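PDB 2OTM: endoribonuclease L-PSP/chorismate mutase-like domain-containing protein from Shewanella oneidensis, which is a putative endoribonuclease of the YjgF/L-PSP family that probably assembles as a trimer. Local coordinates for the interface of chains A and B. Sequence-based numbering; all coordinates share one arbitrary frame. Chains: chain A/B, Hypothetical protein.

The interface of chains A and B. Residues chain A 31-33, 36, 38; chain B 36, 92, 94, 153.
Strand 30-33 of chain A lies against the sheet of chain B, where A:Val33 meets the ring of B:Tyr94 in a subunit interface of the YjgF/chorismate mutase-like fold. The branched valine spreads over two partners: CG1 rests on one face of the ring, 3.9 Å from its centroid and displaced from the ring centre toward CE1 and CZ, while CG2 packs against the side chain of B:Glu153, 3.8 Å from the carboxylate carbon CD. A:Met38, modelled as selenomethionine, brings its selenium beside the CD1 and CE1 side of the ring, 3.9 Å from CD1, while A:Val33 takes the face. At the tip, B:Gln36 NE2 donates to the phenol OH of B:Tyr94 at 3.2 Å, which would restrain the ring's position; the facing A:Gln36 adds a weak amide-to-amide hydrogen bond. An alanine in place of B:Tyr94 would probably leave A:Val33 CG1 and the selenium of A:Met38 facing a gap and deprive the B:Gln36 amide of its phenol acceptor. Polar bonds flank this apolar patch. A:Ser31 is small enough to let its hydroxyl OG reach the main-chain O of B:Tyr94 at 2.7 Å, directed there by chi1 of 60°, with OG between the backbone N and carbonyl carbon. B:Gln92, extended beyond CG, suits a place needing both a donor and an acceptor. Its NE2 gives a nearly straight bond, 172° at the hydrogen, to a lone pair of A:Ile32 O, in the carbonyl plane and 3.0 Å away. The same nitrogen donates a more bent bond to the anti side of B:Glu153 OE1, 2.6 Å away and out of the carboxylate plane, which is likely to hold the amide's rotation, while B:Gln92 OE1 contacts a water bound by A:Ile32 N. In the fold, B:Gln92 opens strand 92-100, B:Tyr94 follows near its start and B:Glu153 ends strand 146-153; they meet the end of strand 30-33 of chain A at a boundary between subunits of the deposited trimer; trimers are typical of this family.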
# COMPACT_ATOMS: atom_id res chain seq x y z
N SER A 31 1.30 12.93 7.09
CA SER A 31 0.49 13.92 6.45
C SER A 31 -0.96 13.71 6.83
O SER A 31 -1.29 12.71 7.45
CB SER A 31 0.69 13.93 4.93
OG SER A 31 0.38 12.71 4.32
N ILE A 32 -1.78 14.70 6.53
CA ILE A 32 -3.17 14.72 6.98
C ILE A 32 -4.01 15.13 5.79
O ILE A 32 -3.70 16.10 5.11
CB ILE A 32 -3.36 15.77 8.07
CG1 ILE A 32 -2.46 15.47 9.27
CG2 ILE A 32 -4.84 15.82 8.53
CD1 ILE A 32 -2.66 16.41 10.44
N VAL A 33 -5.09 14.39 5.55
CA VAL A 33 -6.12 14.82 4.61
C VAL A 33 -7.44 14.62 5.33
O VAL A 33 -7.73 13.53 5.83
CB VAL A 33 -6.00 14.08 3.24
CG1 VAL A 33 -6.13 12.52 3.42
CG2 VAL A 33 -7.01 14.57 2.22
N GLN A 36 -7.90 12.31 8.46
CA GLN A 36 -7.04 11.15 8.33
C GLN A 36 -5.58 11.54 8.37
O GLN A 36 -5.10 12.25 7.49
CB GLN A 36 -7.31 10.45 6.99
CG GLN A 36 -8.64 9.75 6.96
CD GLN A 36 -9.09 9.44 5.56
OE1 GLN A 36 -8.53 8.56 4.90
NE2 GLN A 36 -10.09 10.16 5.09
N MSE A 38 -1.71 10.01 8.42
CA MSE A 38 -0.98 8.83 7.99
C MSE A 38 0.52 9.05 8.08
O MSE A 38 1.03 10.05 7.62
CB MSE A 38 -1.39 8.47 6.55
CG MSE A 38 -1.01 9.50 5.50
SE MSE A 38 -2.06 9.25 3.83
CE MSE A 38 -3.71 9.38 4.42
N GLN B 36 -10.44 13.08 -2.45
CA GLN B 36 -9.19 12.35 -2.62
C GLN B 36 -9.13 11.73 -4.00
O GLN B 36 -9.99 10.93 -4.36
CB GLN B 36 -9.09 11.26 -1.55
CG GLN B 36 -9.01 11.83 -0.15
CD GLN B 36 -9.19 10.80 0.94
OE1 GLN B 36 -10.06 10.94 1.77
NE2 GLN B 36 -8.39 9.75 0.93
N GLN B 92 -3.18 19.62 -2.31
CA GLN B 92 -1.93 19.00 -1.89
C GLN B 92 -1.78 17.64 -2.51
O GLN B 92 -2.76 16.97 -2.73
CB GLN B 92 -1.85 18.82 -0.35
CG GLN B 92 -3.06 18.15 0.28
CD GLN B 92 -2.82 17.68 1.74
OE1 GLN B 92 -1.68 17.64 2.23
NE2 GLN B 92 -3.90 17.32 2.41
N TYR B 94 -0.67 14.71 -1.05
CA TYR B 94 -0.42 14.36 0.35
C TYR B 94 0.33 13.04 0.52
O TYR B 94 0.84 12.76 1.62
CB TYR B 94 -1.71 14.32 1.19
CG TYR B 94 -2.74 13.34 0.74
CD1 TYR B 94 -2.73 12.04 1.21
CD2 TYR B 94 -3.76 13.71 -0.14
CE1 TYR B 94 -3.68 11.13 0.83
CE2 TYR B 94 -4.72 12.76 -0.56
CZ TYR B 94 -4.67 11.49 -0.04
OH TYR B 94 -5.58 10.56 -0.39
N GLU B 153 -5.32 15.84 -2.87
CA GLU B 153 -6.53 16.44 -2.30
C GLU B 153 -7.00 17.55 -3.21
O GLU B 153 -6.20 18.40 -3.62
CB GLU B 153 -6.23 17.02 -0.91
CG GLU B 153 -7.48 17.48 -0.20
CD GLU B 153 -7.23 18.18 1.13
OE1 GLU B 153 -6.07 18.41 1.51
OE2 GLU B 153 -8.24 18.52 1.76
O HOH W 1 -0.45 17.05 5.13